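Local coordinates for probable membrane transporter protein MamO (Magnetospirillum magneticum, PDB 5HMA) that promotes magnetite nucleation in magnetosomes and activates the MamE protease, its protease-like domain binding transition metals while probably being no working protease itself, at residues I164-P169 with E174-P179; P45-Q50 with A62-T67. All coordinates share one frame; numbering follows the deposited sequence.

Interaction 1: I164-P169 with E174-P179; sequences IAATGP and EGFTVP
The amide N of Glu-174 donates to Ala-166 O at 2.7 Å and almost straight, 176° at the hydrogen. The return bond, Ala-166 N to Glu-174 O, is 2.9 Å, and a second mutual pair joins Ile-164 and Phe-176, with Ile-164 N 2.9 Å from Phe-176 O. Four such bonds lock an antiparallel beta hairpin, in the second, C-terminal barrel of the trypsin-like fold, that puts Ile-164, Ala-166, Glu-174 and Phe-176 on one face and Ala-165 on the other. Phe-176, with CG turned beside its own backbone N (chi1 -71°), carries its ring back along that first face toward Ala-166, and Ala-166 CB meets CD1 obliquely at 3.9 Å. Ile-164 O lies near the ring plane, at its edge. At the other end Ile-164 CD1 touches CG2 of Val-178 at 3.9 Å, the two side chains crossing at a slant. The carboxylate of Glu-174 turns to Arg-138, in a salt bridge. Val-178 packs against His-71, one of two histidines holding the nickel ion. Strand 131-139 pairs with the far edge of 174-179, and strand 124-128 covers the Phe-176 face through Leu-126.

Interaction 2: P45-Q50 with A62-T67; sequences PEISVQ and AQVVKT
Ala-62, Ile-47 and, to a smaller extent, Val-64 bury most of the surface in this contact, and Ile-47 meets the other two with separate branches. Its CG2 branch approaches the methyl of Ala-62, 4.1 Å from CB, while the longer branch ends with CD1 at 3.7 Å from CG2 of Val-64. This division follows from the first torsion: CG1 sits beside the backbone N (chi1 -59°), CG2 beside the carbonyl carbon, and the extended CG1 arm carries CD1 over to Val-64. The CB of Ile-47 also rests 3.6 Å from Ala-62 O. Ala-62 CB has a further neighbour in Val-49, whose CG2 lies 3.7 Å away, so the small methyl is met by two branched residues of 45-50.

The backbones meet here as the hairpin of strands 47-51 and 58-68 splays apart, within the six-stranded antiparallel barrel of the trypsin-like fold. Ala-62 N donates to Ile-47 O at 2.9 Å, bent to 155° at the hydrogen and standing well above the carbonyl plane. The return link runs through water: one molecule accepts from Ile-47 N at 2.8 Å and donates to Ala-62 O at 2.8 Å, bridging strands that are opening there. The local axes stand 109° apart, and 62-67 curves away. Farther along, a classic beta bulge sets Val-65 and Lys-66 together opposite Leu-75 of strand 73-78.

The same strand supplies Leu-76, which packs on both Ile-47 and Val-64, and Met-78, which packs on Val-49. Where the barrel closes, strand 9-13 runs beside 47-51, and brings Val-12 against Ile-47 and Val-10 against Val-49.

Both contacts belong to antiparallel hairpins and are largely buried, but they lie in different sheets, their centres about 22 Å apart and their nearest atoms about 11 Å apart. Interaction 1 has a regular ladder of direct backbone bonds and an aromatic ring on its packed face. At interaction 2 the strands diverge, a water stands in for one direct link, and the branched side chains of Ile-47, Val-49 and Val-64 and the methyl of Ala-62 do the packing, with Val-64 exposed at its edge. Their surroundings differ too: 164-169 with 174-179 reaches a metal-binding histidine, whereas 45-50 with 62-67 is structural packing in the barrel sheet, away from the metal site.

Interaction 1: I164-P169 with E174-P179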
loop_
_atom_site.group_PDB
_atom_site.type_symbol
_atom_site.label_atom_id
_atom_site.label_comp_id
_atom_site.label_asym_id
_atom_site.label_seq_id
_atom_site.Cartn_x
_atom_site.Cartn_y
_atom_site.Cartn_z
ATOM N N ILE A 164 -0.438 3.738 6.208
ATOM C CA ILE A 164 -1.695 4.398 6.535
ATOM C C ILE A 164 -1.369 5.801 7.016
ATOM O O ILE A 164 -0.683 5.964 8.034
ATOM C CB ILE A 164 -2.481 3.651 7.616
ATOM C CG1 ILE A 164 -2.759 2.199 7.196
ATOM C CG2 ILE A 164 -3.770 4.421 7.962
ATOM C CD1 ILE A 164 -3.517 1.384 8.256
ATOM N N ALA A 165 -1.841 6.812 6.292
ATOM C CA ALA A 165 -1.719 8.188 6.773
ATOM C C ALA A 165 -2.837 8.481 7.750
ATOM O O ALA A 165 -4.008 8.308 7.419
ATOM C CB ALA A 165 -1.755 9.172 5.621
ATOM N N ALA A 166 -2.492 8.916 8.956
ATOM C CA ALA A 166 -3.522 9.282 9.921
ATOM C C ALA A 166 -3.379 10.746 10.293
ATOM O O ALA A 166 -2.330 11.347 10.082
ATOM C CB ALA A 166 -3.452 8.407 11.155
ATOM N N THR A 167 -4.452 11.313 10.829
ATOM C CA THR A 167 -4.481 12.700 11.274
ATOM C C THR A 167 -4.264 12.763 12.778
ATOM O O THR A 167 -4.904 12.025 13.514
ATOM C CB THR A 167 -5.827 13.365 10.935
ATOM O OG1 THR A 167 -5.993 13.422 9.515
ATOM C CG2 THR A 167 -5.879 14.765 11.477
ATOM N N GLY A 168 -3.360 13.631 13.232
ATOM C CA GLY A 168 -3.181 13.867 14.653
ATOM C C GLY A 168 -4.309 14.716 15.209
ATOM O O GLY A 168 -5.216 15.097 14.478
ATOM N N PRO A 169 -4.266 15.024 16.512
ATOM C CA PRO A 169 -5.297 15.869 17.146
ATOM C C PRO A 169 -5.301 17.317 16.631
ATOM O O PRO A 169 -6.213 18.095 16.927
ATOM C CB PRO A 169 -4.920 15.838 18.639
ATOM C CG PRO A 169 -3.985 14.681 18.798
ATOM C CD PRO A 169 -3.273 14.528 17.478
ATOM N N GLU A 174 0.310 12.021 10.370
ATOM C CA GLU A 174 1.171 11.069 11.056
ATOM C C GLU A 174 1.244 9.784 10.252
ATOM O O GLU A 174 0.238 9.337 9.697
ATOM C CB GLU A 174 0.646 10.776 12.468
ATOM C CG GLU A 174 0.507 11.997 13.371
ATOM C CD GLU A 174 1.840 12.679 13.660
ATOM O OE1 GLU A 174 2.898 12.017 13.538
ATOM O OE2 GLU A 174 1.829 13.881 14.008
ATOM N N GLY A 175 2.425 9.176 10.197
ATOM C CA GLY A 175 2.600 7.965 9.415
ATOM C C GLY A 175 2.525 6.658 10.189
ATOM O O GLY A 175 3.244 6.452 11.169
ATOM N N PHE A 176 1.647 5.764 9.747
ATOM C CA PHE A 176 1.566 4.427 10.321
ATOM C C PHE A 176 1.851 3.387 9.257
ATOM O O PHE A 176 1.766 3.677 8.058
ATOM C CB PHE A 176 0.195 4.202 10.946
ATOM C CG PHE A 176 -0.013 4.990 12.194
ATOM C CD1 PHE A 176 -0.319 6.344 12.130
ATOM C CD2 PHE A 176 0.141 4.395 13.439
ATOM C CE1 PHE A 176 -0.485 7.090 13.285
ATOM C CE2 PHE A 176 -0.037 5.139 14.612
ATOM C CZ PHE A 176 -0.346 6.486 14.531
ATOM N N THR A 177 2.204 2.177 9.684
ATOM C CA THR A 177 2.484 1.098 8.742
ATOM C C THR A 177 2.096 -0.262 9.306
ATOM O O THR A 177 2.533 -0.631 10.404
ATOM C CB THR A 177 3.987 1.032 8.349
ATOM O OG1 THR A 177 4.412 2.287 7.798
ATOM C CG2 THR A 177 4.199 -0.070 7.319
ATOM N N VAL A 178 1.279 -0.998 8.548
ATOM C CA VAL A 178 0.977 -2.395 8.849
ATOM C C VAL A 178 2.157 -3.264 8.428
ATOM O O VAL A 178 2.510 -3.283 7.258
ATOM C CB VAL A 178 -0.291 -2.856 8.134
ATOM C CG1 VAL A 178 -0.663 -4.270 8.586
ATOM C CG2 VAL A 178 -1.439 -1.859 8.357
ATOM N N PRO A 179 2.781 -3.981 9.379
ATOM C CA PRO A 179 3.939 -4.825 9.033
ATOM C C PRO A 179 3.612 -5.870 7.962
ATOM O O PRO A 179 2.526 -6.442 7.976
ATOM C CB PRO A 179 4.295 -5.502 10.362
ATOM C CG PRO A 179 3.797 -4.559 11.401
ATOM C CD PRO A 179 2.532 -3.946 10.828
#

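Interaction 2: P45-Q50 with A62-T67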
loop_
_atom_site.group_PDB
_atom_site.type_symbol
_atom_site.label_atom_id
_atom_site.label_comp_id
_atom_site.label_asym_id
_atom_site.label_seq_id
_atom_site.Cartn_x
_atom_site.Cartn_y
_atom_site.Cartn_z
ATOM N N PRO A 45 -17.962 1.343 -5.517
ATOM C CA PRO A 45 -18.849 0.465 -6.295
ATOM C C PRO A 45 -18.064 -0.453 -7.232
ATOM O O PRO A 45 -18.468 -1.586 -7.484
ATOM C CB PRO A 45 -19.713 1.445 -7.103
ATOM C CG PRO A 45 -19.517 2.778 -6.463
ATOM C CD PRO A 45 -18.145 2.763 -5.860
ATOM N N GLU A 46 -16.942 0.051 -7.741
ATOM C CA GLU A 46 -16.060 -0.729 -8.602
ATOM C C GLU A 46 -14.632 -0.247 -8.375
ATOM O O GLU A 46 -14.410 0.910 -8.040
ATOM C CB GLU A 46 -16.467 -0.594 -10.072
ATOM C CG GLU A 46 -17.136 0.737 -10.392
ATOM C CD GLU A 46 -17.321 0.978 -11.885
ATOM O OE1 GLU A 46 -17.130 0.023 -12.672
ATOM O OE2 GLU A 46 -17.656 2.125 -12.271
ATOM N N ILE A 47 -13.664 -1.134 -8.532
ATOM C CA ILE A 47 -12.286 -0.770 -8.254
ATOM C C ILE A 47 -11.456 -0.823 -9.519
ATOM O O ILE A 47 -11.509 -1.795 -10.278
ATOM C CB ILE A 47 -11.673 -1.675 -7.188
ATOM C CG1 ILE A 47 -12.476 -1.577 -5.889
ATOM C CG2 ILE A 47 -10.220 -1.286 -6.961
ATOM C CD1 ILE A 47 -12.286 -2.758 -4.973
ATOM N N SER A 48 -10.681 0.225 -9.749
ATOM C CA SER A 48 -9.762 0.219 -10.868
ATOM C C SER A 48 -8.360 0.468 -10.332
ATOM O O SER A 48 -8.157 1.304 -9.452
ATOM C CB SER A 48 -10.158 1.268 -11.912
ATOM O OG SER A 48 -9.228 1.292 -12.982
ATOM N N VAL A 49 -7.400 -0.284 -10.849
ATOM C CA VAL A 49 -6.024 -0.131 -10.423
ATOM C C VAL A 49 -5.250 0.564 -11.529
ATOM O O VAL A 49 -5.396 0.212 -12.701
ATOM C CB VAL A 49 -5.398 -1.492 -10.071
ATOM C CG1 VAL A 49 -3.873 -1.331 -9.810
ATOM C CG2 VAL A 49 -6.112 -2.082 -8.860
ATOM N N GLN A 50 -4.438 1.547 -11.161
ATOM C CA GLN A 50 -3.693 2.306 -12.153
ATOM C C GLN A 50 -2.219 1.948 -12.083
ATOM O O GLN A 50 -1.580 2.101 -11.041
ATOM C CB GLN A 50 -3.912 3.810 -11.952
ATOM C CG GLN A 50 -5.392 4.117 -11.668
ATOM C CD GLN A 50 -5.893 5.383 -12.336
ATOM O OE1 GLN A 50 -5.152 6.070 -13.054
ATOM N NE2 GLN A 50 -7.165 5.701 -12.101
ATOM N N ALA A 62 -10.347 -4.398 -10.754
ATOM C CA ALA A 62 -9.907 -5.312 -9.718
ATOM C C ALA A 62 -11.076 -5.719 -8.848
ATOM O O ALA A 62 -12.009 -4.946 -8.644
ATOM C CB ALA A 62 -8.804 -4.684 -8.876
ATOM N N GLN A 63 -11.028 -6.956 -8.367
ATOM C CA GLN A 63 -11.996 -7.446 -7.402
ATOM C C GLN A 63 -11.287 -7.640 -6.078
ATOM O O GLN A 63 -10.085 -7.917 -6.041
ATOM C CB GLN A 63 -12.634 -8.767 -7.860
ATOM C CG GLN A 63 -13.307 -8.722 -9.234
ATOM C CD GLN A 63 -14.442 -7.717 -9.305
ATOM O OE1 GLN A 63 -15.288 -7.651 -8.409
ATOM N NE2 GLN A 63 -14.464 -6.924 -10.376
ATOM N N VAL A 64 -12.029 -7.493 -4.987
ATOM C CA VAL A 64 -11.503 -7.831 -3.678
ATOM C C VAL A 64 -11.472 -9.353 -3.546
ATOM O O VAL A 64 -12.480 -10.014 -3.755
ATOM C CB VAL A 64 -12.342 -7.194 -2.561
ATOM C CG1 VAL A 64 -11.852 -7.672 -1.200
ATOM C CG2 VAL A 64 -12.293 -5.675 -2.660
ATOM N N VAL A 65 -10.314 -9.911 -3.211
ATOM C CA VAL A 65 -10.188 -11.357 -3.038
ATOM C C VAL A 65 -10.427 -11.712 -1.586
ATOM O O VAL A 65 -11.094 -12.693 -1.264
ATOM C CB VAL A 65 -8.803 -11.856 -3.478
ATOM C CG1 VAL A 65 -8.638 -13.343 -3.149
ATOM C CG2 VAL A 65 -8.609 -11.609 -4.936
ATOM N N LYS A 66 -9.855 -10.898 -0.711
ATOM C CA LYS A 66 -9.914 -11.146 0.712
ATOM C C LYS A 66 -9.732 -9.837 1.454
ATOM O O LYS A 66 -8.873 -9.028 1.101
ATOM C CB LYS A 66 -8.844 -12.161 1.131
ATOM C CG LYS A 66 -8.683 -12.289 2.635
ATOM C CD LYS A 66 -8.432 -13.723 3.052
ATOM C CE LYS A 66 -8.495 -13.874 4.569
ATOM N NZ LYS A 66 -8.360 -15.296 5.003
ATOM N N THR A 67 -10.561 -9.631 2.470
ATOM C CA THR A 67 -10.430 -8.497 3.373
ATOM C C THR A 67 -9.640 -8.922 4.603
ATOM O O THR A 67 -9.765 -10.055 5.064
ATOM C CB THR A 67 -11.800 -7.953 3.824
ATOM O OG1 THR A 67 -12.566 -9.012 4.409
ATOM C CG2 THR A 67 -12.569 -7.372 2.651
HETATM O O HOH W 1 -14.558 -3.833 -8.669
#